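Local coordinates for cell wall surface anchor family protein (Streptococcus agalactiae serogroup V, PDB 3TW0) that probably mediates adhesion to host tissue as the tip pilin of the bacterial pilus, through a region that includes a magnesium-binding von Willebrand factor A domain, at residues W91-K95 with V259-Y265; F98-H103 with T136-F140. The protein carries 2 engineered substitutions. All coordinates share one frame. Numbering follows the deposited sequence.

Interaction 1: W91-K95 with V259-Y265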
loop_
_atom_site.group_PDB
_atom_site.type_symbol
_atom_site.label_atom_id
_atom_site.label_comp_id
_atom_site.label_asym_id
_atom_site.label_seq_id
_atom_site.Cartn_x
_atom_site.Cartn_y
_atom_site.Cartn_z
ATOM N N TRP A 91 -1.683 23.904 1.415
ATOM C CA TRP A 91 -0.544 23.811 0.495
ATOM C C TRP A 91 -0.742 24.734 -0.689
ATOM O O TRP A 91 -1.892 25.018 -1.073
ATOM C CB TRP A 91 -0.347 22.364 -0.016
ATOM C CG TRP A 91 -0.161 21.366 1.082
ATOM C CD1 TRP A 91 -1.080 20.447 1.525
ATOM C CD2 TRP A 91 1.003 21.207 1.908
ATOM N NE1 TRP A 91 -0.554 19.724 2.575
ATOM C CE2 TRP A 91 0.715 20.180 2.841
ATOM C CE3 TRP A 91 2.253 21.838 1.957
ATOM C CZ2 TRP A 91 1.638 19.756 3.796
ATOM C CZ3 TRP A 91 3.186 21.416 2.918
ATOM C CH2 TRP A 91 2.866 20.372 3.818
ATOM N N ASP A 92 0.371 25.195 -1.263
ATOM C CA ASP A 92 0.350 25.916 -2.529
ATOM C C ASP A 92 -0.140 24.971 -3.628
ATOM O O ASP A 92 0.111 23.764 -3.565
ATOM C CB ASP A 92 1.745 26.436 -2.886
ATOM C CG ASP A 92 1.768 27.168 -4.227
ATOM O OD1 ASP A 92 1.000 28.150 -4.400
ATOM O OD2 ASP A 92 2.544 26.750 -5.114
ATOM N N TYR A 93 -0.827 25.500 -4.635
ATOM C CA TYR A 93 -1.418 24.616 -5.652
ATOM C C TYR A 93 -0.409 23.856 -6.528
ATOM O O TYR A 93 -0.774 22.855 -7.166
ATOM C CB TYR A 93 -2.436 25.365 -6.514
ATOM C CG TYR A 93 -1.848 26.242 -7.599
ATOM C CD1 TYR A 93 -1.603 25.740 -8.890
ATOM C CD2 TYR A 93 -1.556 27.582 -7.348
ATOM C CE1 TYR A 93 -1.059 26.562 -9.894
ATOM C CE2 TYR A 93 -1.025 28.413 -8.345
ATOM C CZ TYR A 93 -0.782 27.901 -9.605
ATOM O OH TYR A 93 -0.259 28.736 -10.568
ATOM N N HIS A 94 0.828 24.357 -6.595
ATOM C CA HIS A 94 1.945 23.671 -7.293
ATOM C C HIS A 94 2.465 22.414 -6.564
ATOM O O HIS A 94 3.233 21.630 -7.128
ATOM C CB HIS A 94 3.131 24.624 -7.469
ATOM C CG HIS A 94 2.802 25.869 -8.233
ATOM N ND1 HIS A 94 2.724 25.897 -9.610
ATOM C CD2 HIS A 94 2.527 27.127 -7.812
ATOM C CE1 HIS A 94 2.407 27.119 -10.002
ATOM N NE2 HIS A 94 2.290 27.887 -8.931
ATOM N N LYS A 95 2.082 22.253 -5.309
ATOM C CA LYS A 95 2.594 21.182 -4.458
ATOM C C LYS A 95 1.968 19.813 -4.794
ATOM O O LYS A 95 1.177 19.257 -4.026
ATOM C CB LYS A 95 2.406 21.557 -2.979
ATOM C CG LYS A 95 3.427 20.966 -2.010
ATOM C CD LYS A 95 4.832 20.938 -2.597
ATOM C CE LYS A 95 5.798 20.266 -1.640
ATOM N NZ LYS A 95 7.139 20.192 -2.259
ATOM N N VAL A 259 -1.415 33.715 -14.583
ATOM C CA VAL A 259 -0.347 32.733 -14.356
ATOM C C VAL A 259 -0.864 31.305 -14.614
ATOM O O VAL A 259 -0.178 30.481 -15.217
ATOM C CB VAL A 259 0.253 32.894 -12.929
ATOM C CG1 VAL A 259 1.148 31.728 -12.554
ATOM C CG2 VAL A 259 1.038 34.210 -12.825
ATOM N N MET A 260 -2.092 31.043 -14.187
ATOM C CA MET A 260 -2.704 29.733 -14.371
ATOM C C MET A 260 -2.968 29.471 -15.851
ATOM O O MET A 260 -2.707 28.361 -16.325
ATOM C CB MET A 260 -3.985 29.590 -13.534
ATOM C CG MET A 260 -3.795 29.853 -12.033
ATOM S SD MET A 260 -4.098 28.494 -10.874
ATOM C CE MET A 260 -5.852 28.549 -10.804
ATOM N N SER A 261 -3.468 30.487 -16.568
ATOM C CA SER A 261 -3.706 30.397 -18.027
ATOM C C SER A 261 -2.404 30.111 -18.767
ATOM O O SER A 261 -2.330 29.178 -19.567
ATOM C CB SER A 261 -4.346 31.683 -18.592
ATOM O OG SER A 261 -5.566 31.994 -17.938
ATOM N N ASN A 262 -1.401 30.945 -18.480
ATOM C CA ASN A 262 -0.009 30.804 -18.930
ATOM C C ASN A 262 0.495 29.367 -18.720
ATOM O O ASN A 262 1.021 28.727 -19.651
ATOM C CB ASN A 262 0.844 31.819 -18.141
ATOM C CG ASN A 262 2.247 32.023 -18.708
ATOM O OD1 ASN A 262 2.883 31.107 -19.254
ATOM N ND2 ASN A 262 2.757 33.242 -18.534
ATOM N N GLU A 263 0.301 28.861 -17.499
ATOM C CA GLU A 263 0.652 27.470 -17.142
ATOM C C GLU A 263 -0.115 26.379 -17.907
ATOM O O GLU A 263 0.395 25.269 -18.059
ATOM C CB GLU A 263 0.516 27.257 -15.634
ATOM C CG GLU A 263 1.757 27.666 -14.857
ATOM C CD GLU A 263 1.485 27.918 -13.389
ATOM O OE1 GLU A 263 0.294 27.915 -12.975
ATOM O OE2 GLU A 263 2.471 28.126 -12.646
ATOM N N GLY A 264 -1.331 26.680 -18.368
ATOM C CA GLY A 264 -2.057 25.766 -19.269
ATOM C C GLY A 264 -3.258 25.029 -18.682
ATOM O O GLY A 264 -3.772 24.088 -19.280
ATOM N N TYR A 265 -3.715 25.455 -17.508
ATOM C CA TYR A 265 -4.898 24.864 -16.920
ATOM C C TYR A 265 -6.145 25.157 -17.732
ATOM O O TYR A 265 -6.261 26.230 -18.342
ATOM C CB TYR A 265 -5.092 25.377 -15.512
ATOM C CG TYR A 265 -4.084 24.857 -14.517
ATOM C CD1 TYR A 265 -2.983 25.617 -14.138
ATOM C CD2 TYR A 265 -4.240 23.602 -13.951
ATOM C CE1 TYR A 265 -2.066 25.136 -13.186
ATOM C CE2 TYR A 265 -3.335 23.114 -13.016
ATOM C CZ TYR A 265 -2.268 23.874 -12.637
ATOM O OH TYR A 265 -1.398 23.358 -11.709
#

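Interaction 2: F98-H103 with T136-F140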
loop_
_atom_site.group_PDB
_atom_site.type_symbol
_atom_site.label_atom_id
_atom_site.label_comp_id
_atom_site.label_asym_id
_atom_site.label_seq_id
_atom_site.Cartn_x
_atom_site.Cartn_y
_atom_site.Cartn_z
ATOM N N PHE A 98 5.572 15.515 -3.032
ATOM C CA PHE A 98 6.204 15.817 -1.749
ATOM C C PHE A 98 7.428 14.951 -1.632
ATOM O O PHE A 98 7.405 13.780 -2.060
ATOM C CB PHE A 98 5.286 15.487 -0.587
ATOM C CG PHE A 98 4.156 16.448 -0.413
ATOM C CD1 PHE A 98 4.273 17.517 0.470
ATOM C CD2 PHE A 98 2.967 16.272 -1.108
ATOM C CE1 PHE A 98 3.209 18.394 0.652
ATOM C CE2 PHE A 98 1.906 17.138 -0.937
ATOM C CZ PHE A 98 2.029 18.213 -0.051
ATOM N N THR A 99 8.478 15.495 -1.024
ATOM C CA THR A 99 9.735 14.777 -0.898
ATOM C C THR A 99 10.177 14.962 0.533
ATOM O O THR A 99 10.170 16.099 1.029
ATOM C CB THR A 99 10.769 15.312 -1.925
ATOM O OG1 THR A 99 10.309 15.005 -3.249
ATOM C CG2 THR A 99 12.152 14.710 -1.729
ATOM N N ALA A 100 10.483 13.862 1.230
ATOM C CA ALA A 100 10.874 13.936 2.643
ATOM C C ALA A 100 11.716 12.750 3.060
ATOM O O ALA A 100 11.804 11.750 2.330
ATOM C CB ALA A 100 9.658 14.011 3.554
ATOM N N THR A 101 12.295 12.864 4.262
ATOM C CA THR A 101 13.051 11.797 4.871
ATOM C C THR A 101 12.124 11.025 5.798
ATOM O O THR A 101 11.501 11.603 6.702
ATOM C CB THR A 101 14.264 12.368 5.653
ATOM O OG1 THR A 101 15.137 13.034 4.727
ATOM C CG2 THR A 101 15.037 11.272 6.355
ATOM N N THR A 102 12.008 9.716 5.566
ATOM C CA THR A 102 11.091 8.873 6.350
ATOM C C THR A 102 11.710 8.620 7.705
ATOM O O THR A 102 12.919 8.716 7.844
ATOM C CB THR A 102 10.842 7.503 5.649
ATOM O OG1 THR A 102 12.096 6.863 5.381
ATOM C CG2 THR A 102 10.058 7.691 4.315
ATOM N N HIS A 103 10.884 8.320 8.701
ATOM C CA HIS A 103 11.341 7.715 9.938
ATOM C C HIS A 103 12.020 6.370 9.631
ATOM O O HIS A 103 11.604 5.642 8.737
ATOM C CB HIS A 103 10.139 7.386 10.829
ATOM C CG HIS A 103 9.342 8.573 11.279
ATOM N ND1 HIS A 103 9.885 9.605 12.021
ATOM C CD2 HIS A 103 8.026 8.864 11.140
ATOM C CE1 HIS A 103 8.941 10.481 12.309
ATOM N NE2 HIS A 103 7.805 10.061 11.780
ATOM N N THR A 136 3.708 17.062 6.447
ATOM C CA THR A 136 4.546 16.601 5.361
ATOM C C THR A 136 4.622 15.062 5.327
ATOM O O THR A 136 4.438 14.470 4.273
ATOM C CB THR A 136 5.921 17.293 5.396
ATOM O OG1 THR A 136 5.701 18.690 5.214
ATOM C CG2 THR A 136 6.833 16.817 4.251
ATOM N N LEU A 137 4.836 14.438 6.482
ATOM C CA LEU A 137 5.038 12.980 6.550
ATOM C C LEU A 137 3.687 12.278 6.502
ATOM O O LEU A 137 3.594 11.117 6.153
ATOM C CB LEU A 137 5.820 12.598 7.809
ATOM C CG LEU A 137 7.342 12.808 7.744
ATOM C CD1 LEU A 137 8.020 12.355 9.060
ATOM C CD2 LEU A 137 7.905 12.016 6.598
ATOM N N TYR A 138 2.642 13.014 6.859
ATOM C CA TYR A 138 1.278 12.567 6.670
ATOM C C TYR A 138 1.021 12.223 5.197
ATOM O O TYR A 138 0.245 11.318 4.918
ATOM C CB TYR A 138 0.272 13.649 7.115
ATOM C CG TYR A 138 -1.176 13.197 6.998
ATOM C CD1 TYR A 138 -1.755 12.403 7.992
ATOM C CD2 TYR A 138 -1.955 13.556 5.896
ATOM C CE1 TYR A 138 -3.054 11.994 7.900
ATOM C CE2 TYR A 138 -3.274 13.147 5.793
ATOM C CZ TYR A 138 -3.807 12.352 6.798
ATOM O OH TYR A 138 -5.111 11.923 6.723
ATOM N N GLN A 139 1.672 12.942 4.284
ATOM C CA GLN A 139 1.589 12.683 2.836
ATOM C C GLN A 139 2.186 11.339 2.366
ATOM O O GLN A 139 1.963 10.923 1.211
ATOM C CB GLN A 139 2.305 13.793 2.053
ATOM C CG GLN A 139 1.821 15.193 2.350
ATOM C CD GLN A 139 0.324 15.323 2.232
ATOM O OE1 GLN A 139 -0.256 14.991 1.207
ATOM N NE2 GLN A 139 -0.314 15.845 3.280
ATOM N N PHE A 140 2.980 10.718 3.239
ATOM C CA PHE A 140 3.620 9.420 2.990
ATOM C C PHE A 140 2.896 8.277 3.713
ATOM O O PHE A 140 3.442 7.158 3.875
ATOM C CB PHE A 140 5.109 9.489 3.389
ATOM C CG PHE A 140 5.888 10.442 2.547
ATOM C CD1 PHE A 140 6.641 9.985 1.468
ATOM C CD2 PHE A 140 5.825 11.813 2.790
ATOM C CE1 PHE A 140 7.345 10.880 0.653
ATOM C CE2 PHE A 140 6.524 12.728 1.972
ATOM C CZ PHE A 140 7.281 12.267 0.920
#

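Interaction 1: W91-K95 with V259-Y265
With CA atoms no nearer than 10.2 Å (Y93 to M260), the loop 91-95 and the end of helix 257-263 meet through side chains, and Y93 contributes the largest share, 92 of the 208 Å² buried. Its p rotamer (chi1 79°) sets the ring against the helix. Over one face lies the sulfur of M260, SD 3.9 Å from the ring centroid and 22° off the normal, a Met-aromatic contact reached with M260 chi1 in m. At the ring edge, Y93 OH donates a 2.6 Å hydrogen bond to E263 OE1, E263 having chi1 m and an extended chi2 of 160°. The contact joins the loop between strands 84-85 and 97-101 to helix 257-263, beside the antiparallel sheet and away from the metal site. The helix ends in a Schellman motif: G264 has positive phi (108°), with Y265 N bonded to M260 O (3.3 Å) and G264 N weakly to S261 O (2.9 Å). Y265, whose CA-to-CB bond is directed toward 91-95, packs against Y93. Their rings are oblique, planes at 66°, centroids 6.0 Å apart and Y93 CE1 3.7 Å from Y265 CE1, while the Y265 hydroxyl is hydrogen-bonded to the A84 carbonyl. Y93 is second in a type I turn, D92 to K95, closed by K95 N to D92 O at 3.0 Å. Y250 of strand 249-251 touches both Y93 and M260.

Interaction 2: F98-H103 with T136-F140
F98 lays one ring face over the aliphatic part of Q139: CG of Q139 stands 3.6 Å from the F98 ring centroid and 2° off the normal, a CH-pi contact centred almost exactly on the ring. Chi1 of Q139 in m places its CG there, while its NE2 is hydrogen-bonded to the R135 carbonyl. F98 and A100, two apart on strand 97-101, both direct their CB atoms toward segment 136-140, whereas T99 between them points away, its OG1 bonded to T72 OG1. The F140 ring fits beside this strand face: its CE2 lies 4.0 Å from F98 CB and 3.7 Å from A100 CB, and its CZ comes within 3.3 Å of F98 O. Further along, L137 CD2 packs 4.0 Å from A100 CB and 3.6 Å from T101 O, and L137 CD1 sits over the H103 ring, 4.0 Å from its centroid and 28° off the normal. H103 NE2 is hydrogen-bonded to E129. The loop thus covers one face of an antiparallel strand that pairs with 70-78, within the von Willebrand factor A region; the F140 side chain is about 12 Å from the bound magnesium. With several polar ends, such as T99 OG1 and H103 NE2, bonded outside the pair, the 444 Å² buried implies a direct contact resting on apolar and CH-pi packing, while bonds elsewhere also hold each segment.

Overall arrangement
From the N terminus, the chain first passes W91-K95, in the loop after strand 84-85, and enters strand 97-101. Interaction 2 closes the shorter loop: 32 residues, including helix 114-122, separate its segments before 136-140 packs on the strand. The chain then runs through helix 145-159 and strand 165-172 of the parallel sheet to helix 257-263, where interaction 1 closes the longer loop, with 163 intervening residues that include all of interaction 2. The centres lie 23 Å apart, yet W91, in segment 91-95, packs on both segments of interaction 2: its CD2 is 3.7 Å from F98 CZ and its CH2 3.6 Å from T136 OG1. Strand 97-101 is thus joined to loop 136-140 and, via 91-95, to the peripheral helix.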